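PDB 5YU3: lysine cyclodeaminase from Streptomyces pristinaespiralis, which catalyses the NAD-dependent cyclodeamination of L-lysine to L-pipecolic acid with release of ammonia, and also recognises L-ornithine and L-2,4-diaminobutyric acid. Local coordinates for residues A[20-23]-A[24-28]; A[181-184]-A[185-188]; A[195-198]-A[199-203]; A[264-267]-A[268-271]. All blocks are in the same frame, centred on the assembly; numbering follows the deposited sequence.

Contact 1: residues A[20-23]-A[24-28]; sequences RDEL and MRRII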
loop_
_atom_site.group_PDB
_atom_site.type_symbol
_atom_site.label_atom_id
_atom_site.label_comp_id
_atom_site.label_asym_id
_atom_site.label_seq_id
_atom_site.Cartn_x
_atom_site.Cartn_y
_atom_site.Cartn_z
ATOM N N ARG A 20 -14.585 -14.131 22.072
ATOM C CA ARG A 20 -15.134 -13.149 21.130
ATOM C C ARG A 20 -15.669 -11.916 21.848
ATOM O O ARG A 20 -15.435 -10.782 21.410
ATOM C CB ARG A 20 -16.241 -13.770 20.290
ATOM C CG ARG A 20 -15.802 -14.916 19.403
ATOM C CD ARG A 20 -17.002 -15.495 18.661
ATOM N NE ARG A 20 -16.672 -16.731 17.947
ATOM C CZ ARG A 20 -17.575 -17.621 17.558
ATOM N NH1 ARG A 20 -18.857 -17.403 17.812
ATOM N NH2 ARG A 20 -17.197 -18.732 16.934
ATOM N N ASP A 21 -16.418 -12.114 22.938
ATOM C CA ASP A 21 -17.036 -10.975 23.615
ATOM C C ASP A 21 -15.980 -10.027 24.158
ATOM O O ASP A 21 -16.042 -8.805 23.949
ATOM C CB ASP A 21 -17.938 -11.447 24.759
ATOM C CG ASP A 21 -19.249 -12.050 24.280
ATOM O OD1 ASP A 21 -19.527 -12.061 23.064
ATOM O OD2 ASP A 21 -20.001 -12.546 25.154
ATOM N N GLU A 22 -14.998 -10.574 24.873
ATOM C CA GLU A 22 -13.994 -9.719 25.482
ATOM C C GLU A 22 -13.118 -9.051 24.427
ATOM O O GLU A 22 -12.764 -7.870 24.562
ATOM C CB GLU A 22 -13.142 -10.526 26.458
ATOM C CG GLU A 22 -11.875 -9.792 26.855
ATOM C CD GLU A 22 -12.131 -8.633 27.792
ATOM O OE1 GLU A 22 -13.281 -8.490 28.269
ATOM O OE2 GLU A 22 -11.176 -7.865 28.059
ATOM N N LEU A 23 -12.768 -9.779 23.364
ATOM C CA LEU A 23 -11.932 -9.180 22.326
ATOM C C LEU A 23 -12.680 -8.062 21.602
ATOM O O LEU A 23 -12.099 -7.014 21.300
ATOM C CB LEU A 23 -11.468 -10.245 21.335
ATOM C CG LEU A 23 -10.508 -9.765 20.243
ATOM C CD1 LEU A 23 -9.173 -9.291 20.827
ATOM C CD2 LEU A 23 -10.304 -10.872 19.215
ATOM N N MET A 24 -13.969 -8.262 21.339
ATOM C CA MET A 24 -14.765 -7.197 20.734
ATOM C C MET A 24 -14.872 -5.997 21.671
ATOM O O MET A 24 -14.734 -4.851 21.234
ATOM C CB MET A 24 -16.148 -7.725 20.346
ATOM C CG MET A 24 -17.084 -6.661 19.730
ATOM S SD MET A 24 -16.473 -5.968 18.165
ATOM C CE MET A 24 -17.140 -7.107 16.973
ATOM N N ARG A 25 -15.074 -6.241 22.973
ATOM C CA ARG A 25 -15.153 -5.141 23.929
ATOM C C ARG A 25 -13.844 -4.363 23.997
ATOM O O ARG A 25 -13.860 -3.126 24.092
ATOM C CB ARG A 25 -15.527 -5.659 25.319
ATOM C CG ARG A 25 -17.026 -5.966 25.462
ATOM C CD ARG A 25 -17.457 -6.089 26.919
ATOM N NE ARG A 25 -18.890 -6.359 27.040
ATOM C CZ ARG A 25 -19.406 -7.582 27.123
ATOM N NH1 ARG A 25 -18.597 -8.642 27.107
ATOM N NH2 ARG A 25 -20.722 -7.748 27.228
ATOM N N ARG A 26 -12.701 -5.063 23.953
ATOM C CA ARG A 26 -11.419 -4.362 23.942
ATOM C C ARG A 26 -11.318 -3.430 22.745
ATOM O O ARG A 26 -10.851 -2.294 22.877
ATOM C CB ARG A 26 -10.248 -5.347 23.921
ATOM C CG ARG A 26 -10.062 -6.125 25.207
ATOM C CD ARG A 26 -8.772 -6.966 25.175
ATOM N NE ARG A 26 -8.754 -7.941 26.261
ATOM C CZ ARG A 26 -7.802 -8.850 26.436
ATOM N NH1 ARG A 26 -6.780 -8.924 25.584
ATOM N NH2 ARG A 26 -7.876 -9.695 27.462
ATOM N N ILE A 27 -11.752 -3.893 21.571
ATOM C CA ILE A 27 -11.638 -3.069 20.370
ATOM C C ILE A 27 -12.637 -1.914 20.413
ATOM O O ILE A 27 -12.313 -0.789 20.012
ATOM C CB ILE A 27 -11.793 -3.938 19.108
ATOM C CG1 ILE A 27 -10.593 -4.899 19.014
ATOM C CG2 ILE A 27 -11.855 -3.072 17.839
ATOM C CD1 ILE A 27 -10.749 -6.010 17.994
ATOM N N ILE A 28 -13.853 -2.161 20.916
ATOM C CA ILE A 28 -14.795 -1.061 21.128
ATOM C C ILE A 28 -14.179 0.003 22.035
ATOM O O ILE A 28 -14.220 1.201 21.729
ATOM C CB ILE A 28 -16.123 -1.586 21.700
ATOM C CG1 ILE A 28 -16.891 -2.378 20.636
ATOM C CG2 ILE A 28 -16.962 -0.418 22.268
ATOM C CD1 ILE A 28 -18.062 -3.190 21.203
#
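Arg26 and Glu22 lie one turn apart on helix 20-39 and are joined twice, by the main chain and by a salt bridge between their side chains. The main-chain bond, Arg26 N to Glu22 O at 2.9 Å, belongs to a run of i to i+4 bonds that continues with Ile27 N on Leu23 O. The Arg26 side chain passes across that of Glu22 at a slant. Its CB rests on Glu22 O and Leu23 O, and Arg26 CG lies 3.3 Å from Glu22 O and 3.5 Å from Glu22 OE2. CD passes the same carboxylate oxygen at longer range, and Arg26 NE donates to Glu22 OE2 at 3.0 Å along a nearly straight path (173°). The acceptor lies in the guanidinium plane and uses its anti lone pair, while the two flat groups stand 79° apart; Arg26 NH2 stays 3.8 Å from Glu22 OE2, so NE alone makes the bond. Glu22 presents this oxygen because its chain leaves anti to the backbone N (chi1 166°) and then bends at chi2. An alanine at Arg26 is likely to leave the Glu22 carboxylate without its charged mate and free to turn. On the buried flank Leu23 CG meets Ile27 CD1 at 4.4 Å, and both residues pack on Leu120 of helix 115-133. Asp21 directs OD1 to His155, and Met24 packs on Tyr341 of the second subunit. The pattern is that of an amphipathic helix, with apolar residues against its neighbours and an i to i+4 salt bridge on a more exposed flank.

Contact 2: residues A[181-184]-A[185-188]; sequences RRAA and FTGV
Ala183 O is gripped twice by one residue: Thr186 offers it both its backbone N and its side-chain hydroxyl. The turn follows helix 179-183 and includes an ST turn, in which Thr186 OG1 also accepts from the amide two residues on. The two donors use the carbonyl differently. Thr186 OG1 donates to Ala183 O at 2.7 Å in the carbonyl plane, whereas Thr186 N, 3.0 Å from Ala183 O, sits above that plane. One residue further on, Gly187 N repeats the three-residue step with a 3.0 Å bond to Ala184 O, and the positive phi of Gly187 (77°) then turns the chain toward strand 189-192. The hydroxyl reaches back because OG1 stands between the backbone N and the carbonyl carbon (chi1 65°), which also sets the methyl CG2 beside the backbone N. That methyl lies 3.6 Å above the plane of the neighbouring Phe185 ring, over its centre. The same ring turns its edge to the helix, CD1 coming 3.7 Å from Arg182 O in the ring plane. Phe185 further makes a cation-pi contact with Arg20 and an edge-to-face stack with His155, so the turn is tied to two other helices. The Arg182 guanidinium is engaged elsewhere, its NH2 bonded to Thr146 O and Ser178 OG beside the glycine-rich turn that follows strand 140-144, near the bound NAD. With its proton spent on Ala183 O, Thr186 OG1 still receives Val188 N at 3.3 Å and 168°.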
loop_
_atom_site.group_PDB
_atom_site.type_symbol
_atom_site.label_atom_id
_atom_site.label_comp_id
_atom_site.label_asym_id
_atom_site.label_seq_id
_atom_site.Cartn_x
_atom_site.Cartn_y
_atom_site.Cartn_z
ATOM N N ARG A 181 -27.866 -19.462 12.185
ATOM C CA ARG A 181 -26.837 -20.340 12.742
ATOM C C ARG A 181 -25.543 -19.580 13.016
ATOM O O ARG A 181 -24.881 -19.817 14.031
ATOM C CB ARG A 181 -26.561 -21.517 11.809
ATOM C CG ARG A 181 -25.571 -22.519 12.398
ATOM C CD ARG A 181 -25.695 -23.885 11.726
ATOM N NE ARG A 181 -24.839 -24.909 12.337
ATOM C CZ ARG A 181 -23.514 -24.954 12.234
ATOM N NH1 ARG A 181 -22.872 -24.034 11.529
ATOM N NH2 ARG A 181 -22.833 -25.927 12.830
ATOM N N ARG A 182 -25.151 -18.679 12.113
ATOM C CA ARG A 182 -23.939 -17.891 12.346
ATOM C C ARG A 182 -24.097 -16.943 13.529
ATOM O O ARG A 182 -23.107 -16.601 14.183
ATOM C CB ARG A 182 -23.577 -17.107 11.078
ATOM C CG ARG A 182 -23.024 -17.969 9.954
ATOM C CD ARG A 182 -22.696 -17.130 8.715
ATOM N NE ARG A 182 -23.874 -16.943 7.863
ATOM C CZ ARG A 182 -24.256 -15.775 7.343
ATOM N NH1 ARG A 182 -23.560 -14.666 7.581
ATOM N NH2 ARG A 182 -25.341 -15.722 6.583
ATOM N N ALA A 183 -25.322 -16.500 13.817
ATOM C CA ALA A 183 -25.600 -15.537 14.878
ATOM C C ALA A 183 -25.919 -16.178 16.223
ATOM O O ALA A 183 -26.006 -15.462 17.228
ATOM C CB ALA A 183 -26.790 -14.657 14.480
ATOM N N ALA A 184 -26.087 -17.502 16.259
ATOM C CA ALA A 184 -26.670 -18.164 17.427
ATOM C C ALA A 184 -25.934 -17.827 18.718
ATOM O O ALA A 184 -26.564 -17.619 19.765
ATOM C CB ALA A 184 -26.685 -19.679 17.203
ATOM N N PHE A 185 -24.598 -17.762 18.666
ATOM C CA PHE A 185 -23.812 -17.580 19.882
ATOM C C PHE A 185 -24.147 -16.286 20.606
ATOM O O PHE A 185 -23.933 -16.197 21.820
ATOM C CB PHE A 185 -22.304 -17.633 19.565
ATOM C CG PHE A 185 -21.741 -16.348 18.986
ATOM C CD1 PHE A 185 -21.789 -16.109 17.623
ATOM C CD2 PHE A 185 -21.142 -15.395 19.809
ATOM C CE1 PHE A 185 -21.266 -14.929 17.082
ATOM C CE2 PHE A 185 -20.622 -14.206 19.270
ATOM C CZ PHE A 185 -20.686 -13.986 17.908
ATOM N N THR A 186 -24.677 -15.280 19.890
ATOM C CA THR A 186 -24.986 -13.996 20.509
ATOM C C THR A 186 -26.216 -14.055 21.394
ATOM O O THR A 186 -26.409 -13.156 22.222
ATOM C CB THR A 186 -25.231 -12.925 19.446
ATOM O OG1 THR A 186 -26.411 -13.269 18.703
ATOM C CG2 THR A 186 -24.041 -12.828 18.491
ATOM N N GLY A 187 -27.066 -15.059 21.211
ATOM C CA GLY A 187 -28.301 -15.143 21.959
ATOM C C GLY A 187 -29.403 -14.221 21.479
ATOM O O GLY A 187 -30.459 -14.158 22.124
ATOM N N VAL A 188 -29.190 -13.489 20.388
ATOM C CA VAL A 188 -30.219 -12.613 19.829
ATOM C C VAL A 188 -31.035 -13.422 18.830
ATOM O O VAL A 188 -30.490 -13.949 17.852
ATOM C CB VAL A 188 -29.595 -11.373 19.165
ATOM C CG1 VAL A 188 -30.683 -10.499 18.532
ATOM C CG2 VAL A 188 -28.785 -10.570 20.167
HETATM O O HOH W 1 -29.003 -15.871 17.859
#

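Contact 3: residues A[195-198]-A[199-203]; sequences PARI and AAEAD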
loop_
_atom_site.group_PDB
_atom_site.type_symbol
_atom_site.label_atom_id
_atom_site.label_comp_id
_atom_site.label_asym_id
_atom_site.label_seq_id
_atom_site.Cartn_x
_atom_site.Cartn_y
_atom_site.Cartn_z
ATOM N N PRO A 195 -37.431 -5.970 3.739
ATOM C CA PRO A 195 -36.896 -4.649 4.119
ATOM C C PRO A 195 -37.941 -3.661 4.602
ATOM O O PRO A 195 -37.662 -2.883 5.521
ATOM C CB PRO A 195 -36.203 -4.179 2.838
ATOM C CG PRO A 195 -35.945 -5.545 2.032
ATOM C CD PRO A 195 -36.867 -6.396 2.408
ATOM N N ALA A 196 -39.147 -3.664 4.022
ATOM C CA ALA A 196 -40.165 -2.729 4.489
ATOM C C ALA A 196 -40.553 -3.014 5.935
ATOM O O ALA A 196 -40.783 -2.084 6.717
ATOM C CB ALA A 196 -41.395 -2.777 3.573
ATOM N N ARG A 197 -40.604 -4.293 6.319
ATOM C CA ARG A 197 -40.905 -4.622 7.708
ATOM C C ARG A 197 -39.763 -4.207 8.625
ATOM O O ARG A 197 -39.995 -3.710 9.733
ATOM C CB ARG A 197 -41.197 -6.119 7.854
ATOM C CG ARG A 197 -41.359 -6.537 9.310
ATOM C CD ARG A 197 -42.052 -7.887 9.522
ATOM N NE ARG A 197 -42.225 -8.095 10.957
ATOM C CZ ARG A 197 -41.779 -9.141 11.644
ATOM N NH1 ARG A 197 -41.150 -10.133 11.032
ATOM N NH2 ARG A 197 -41.983 -9.199 12.954
ATOM N N ILE A 198 -38.522 -4.401 8.174
ATOM C CA ILE A 198 -37.366 -3.986 8.962
ATOM C C ILE A 198 -37.392 -2.481 9.185
ATOM O O ILE A 198 -37.177 -2.001 10.305
ATOM C CB ILE A 198 -36.069 -4.444 8.266
ATOM C CG1 ILE A 198 -35.981 -5.978 8.267
ATOM C CG2 ILE A 198 -34.841 -3.819 8.933
ATOM C CD1 ILE A 198 -34.856 -6.535 7.393
ATOM N N ALA A 199 -37.683 -1.715 8.126
ATOM C CA ALA A 199 -37.782 -0.262 8.254
ATOM C C ALA A 199 -38.842 0.138 9.276
ATOM O O ALA A 199 -38.617 1.036 10.096
ATOM C CB ALA A 199 -38.082 0.358 6.889
ATOM N N ALA A 200 -39.991 -0.544 9.269
ATOM C CA ALA A 200 -41.080 -0.160 10.165
ATOM C C ALA A 200 -40.806 -0.525 11.620
ATOM O O ALA A 200 -41.258 0.188 12.525
ATOM C CB ALA A 200 -42.393 -0.804 9.709
ATOM N N GLU A 201 -40.083 -1.620 11.879
ATOM C CA GLU A 201 -40.052 -2.186 13.220
ATOM C C GLU A 201 -38.725 -2.040 13.954
ATOM O O GLU A 201 -38.710 -2.173 15.180
ATOM C CB GLU A 201 -40.426 -3.675 13.171
ATOM C CG GLU A 201 -41.919 -3.911 12.955
ATOM C CD GLU A 201 -42.309 -5.384 12.952
ATOM O OE1 GLU A 201 -43.174 -5.768 12.137
ATOM O OE2 GLU A 201 -41.765 -6.156 13.770
ATOM N N ALA A 202 -37.627 -1.753 13.262
ATOM C CA ALA A 202 -36.324 -1.765 13.922
ATOM C C ALA A 202 -36.071 -0.480 14.701
ATOM O O ALA A 202 -36.483 0.613 14.298
ATOM C CB ALA A 202 -35.206 -1.975 12.896
ATOM N N ASP A 203 -35.362 -0.622 15.822
ATOM C CA ASP A 203 -34.833 0.520 16.561
ATOM C C ASP A 203 -33.475 0.972 16.038
ATOM O O ASP A 203 -33.147 2.164 16.098
ATOM C CB ASP A 203 -34.691 0.174 18.044
ATOM C CG ASP A 203 -36.006 -0.225 18.676
ATOM O OD1 ASP A 203 -36.959 0.581 18.604
ATOM O OD2 ASP A 203 -36.081 -1.342 19.240
#
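Arg197 and Glu201 form an i to i+4 salt bridge along helix 195-201, on the flank away from its apolar face. CG of Arg197 is anti to the backbone N (chi1 173°) and the chain runs out extended, bringing NE to Glu201 OE1 at 2.8 Å. The oxygen lies at the guanidinium edge, in its plane, but is itself approached from above the carboxylate, the two planes being 64° apart. A second bond, Arg197 NH2 to Glu201 OE2 at 3.2 Å, is weak. Both groups have further partners, Glu191 on Arg197 NH1 and Arg165 on Glu201 OE2, making a four-residue charge network. A leucine in place of Arg197 would probably cost Glu191 this partner and leave Glu201 leaning on Arg165. Ala196 and Ala200 form the loose, exposed side. The tight side belongs to Ile198, which packs on Leu167, Trp169 and Ile144; its CG2 lies 4.4 Å from Ala202 CB, and its carbonyl O accepts Ala202 N at 3.0 Å as the helix ends. Strand 189-192, this helix and strand 204-207 make a beta-alpha-beta crossover over the parallel sheet, as in Rossmann-type dinucleotide-binding domains, with the Pro195 side chain about 6 Å from the bound NAD.

Contact 4: residues A[264-267]-A[268-271]; sequences EGEC and QQLS
Residues 266-269 wind as a short 3-10 helix just after helix 258-264, with i to i+3 bonds from Gln268 N to Gly265 O (3.1 Å), Gln269 N to Glu266 O (2.9 Å) and Leu270 N to Cys267 O (3.0 Å). The Gln268 side chain folds back on the first of these carbonyls. Its CG lies 3.2 Å from Gly265 O, and NE2 donates to that oxygen at 2.9 Å, so backbone and amide nitrogens of one residue hold it from opposite faces of its plane. The amide is fixed at its other positions too, NE2 also reaching Lys240 O and OE1 taking Gly239 N. Glu266 and Gln269 run side by side in the same direction, their end groups turned 70° apart; the bond from Gln269 NE2 to Glu266 OE1, 3.0 Å long and bent to 132°, is weak. Their stronger ties are to the chain before helix 245-250, with Glu266 OE2 on Glu242 N and Gln269 NE2 on Leu243 O. Asp300, a residue of the sodium site, accepts from the amides of Glu266 and Cys267. On the inner side Cys267 SG meets Leu270 CD1 at 4.3 Å. Both residues rest on Val253 of strand 252-255, while Leu270 also touches Leu248 of helix 245-250 and Cys267 packs against Ala261 and Leu262 of helix 258-264.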
loop_
_atom_site.group_PDB
_atom_site.type_symbol
_atom_site.label_atom_id
_atom_site.label_comp_id
_atom_site.label_asym_id
_atom_site.label_seq_id
_atom_site.Cartn_x
_atom_site.Cartn_y
_atom_site.Cartn_z
ATOM N N GLU A 264 -17.107 7.950 -1.107
ATOM C CA GLU A 264 -17.440 6.528 -1.164
ATOM C C GLU A 264 -18.544 6.084 -0.214
ATOM O O GLU A 264 -18.922 4.906 -0.253
ATOM C CB GLU A 264 -16.199 5.668 -0.866
ATOM C CG GLU A 264 -15.109 5.745 -1.909
ATOM C CD GLU A 264 -13.742 5.421 -1.323
ATOM O OE1 GLU A 264 -13.658 4.529 -0.445
ATOM O OE2 GLU A 264 -12.753 6.051 -1.740
ATOM N N GLY A 265 -19.049 6.964 0.651
ATOM C CA GLY A 265 -20.101 6.621 1.584
ATOM C C GLY A 265 -21.470 7.081 1.106
ATOM O O GLY A 265 -21.655 7.503 -0.036
ATOM N N GLU A 266 -22.452 6.993 2.017
ATOM C CA GLU A 266 -23.774 7.546 1.728
ATOM C C GLU A 266 -23.689 9.037 1.444
ATOM O O GLU A 266 -24.545 9.585 0.735
ATOM C CB GLU A 266 -24.735 7.310 2.895
ATOM C CG GLU A 266 -25.116 5.861 3.137
ATOM C CD GLU A 266 -25.713 5.220 1.907
ATOM O OE1 GLU A 266 -26.559 5.862 1.263
ATOM O OE2 GLU A 266 -25.320 4.086 1.563
ATOM N N CYS A 267 -22.674 9.711 1.992
ATOM C CA CYS A 267 -22.547 11.152 1.797
ATOM C C CYS A 267 -22.250 11.522 0.350
ATOM O O CYS A 267 -22.309 12.712 0.004
ATOM C CB CYS A 267 -21.472 11.701 2.742
ATOM S SG CYS A 267 -22.037 11.773 4.463
ATOM N N GLN A 268 -21.961 10.537 -0.511
ATOM C CA GLN A 268 -21.967 10.795 -1.947
ATOM C C GLN A 268 -23.255 11.461 -2.389
ATOM O O GLN A 268 -23.256 12.217 -3.365
ATOM C CB GLN A 268 -21.833 9.501 -2.739
ATOM C CG GLN A 268 -20.502 8.853 -2.678
ATOM C CD GLN A 268 -20.568 7.516 -3.348
ATOM O OE1 GLN A 268 -20.442 7.421 -4.571
ATOM N NE2 GLN A 268 -20.818 6.471 -2.559
ATOM N N GLN A 269 -24.363 11.165 -1.707
ATOM C CA GLN A 269 -25.670 11.683 -2.094
ATOM C C GLN A 269 -25.951 13.066 -1.531
ATOM O O GLN A 269 -26.958 13.673 -1.911
ATOM C CB GLN A 269 -26.787 10.738 -1.628
ATOM C CG GLN A 269 -26.606 9.283 -2.024
ATOM C CD GLN A 269 -27.883 8.484 -1.856
ATOM O OE1 GLN A 269 -28.875 8.727 -2.546
ATOM N NE2 GLN A 269 -27.869 7.523 -0.933
ATOM N N LEU A 270 -25.112 13.567 -0.635
ATOM C CA LEU A 270 -25.426 14.754 0.142
ATOM C C LEU A 270 -24.527 15.917 -0.247
ATOM O O LEU A 270 -23.366 15.731 -0.620
ATOM C CB LEU A 270 -25.267 14.492 1.640
ATOM C CG LEU A 270 -26.243 13.507 2.275
ATOM C CD1 LEU A 270 -25.936 13.368 3.742
ATOM C CD2 LEU A 270 -27.683 13.972 2.046
ATOM N N SER A 271 -25.081 17.121 -0.151
ATOM C CA SER A 271 -24.254 18.311 -0.233
ATOM C C SER A 271 -23.338 18.359 0.980
ATOM O O SER A 271 -23.748 18.031 2.096
ATOM C CB SER A 271 -25.114 19.569 -0.295
ATOM O OG SER A 271 -24.284 20.713 -0.315
#

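In the fold
The four contacts follow one another along the chain. Contacts 1 and 2, with centres about 16 Å apart, touch where Arg20 of helix 20-39 meets the Phe185 ring, joining that N-terminal helix to the turn ahead of strand 189-192. Between centres, contacts 2 and 3 are about 20 Å apart, flanking in sequence this outermost strand of the parallel sheet in the NAD-binding part. Contact 4, its centre about 23 Å from that of contact 3, lies near the other outermost strand, 252-255. The centres of contacts 1 and 4, about 30 Å apart, sit on opposite sides of the chain's centre. Contacts 2 and 3 lie close to the NAD, contact 4 near sodium and proline; contact 1 stands further off.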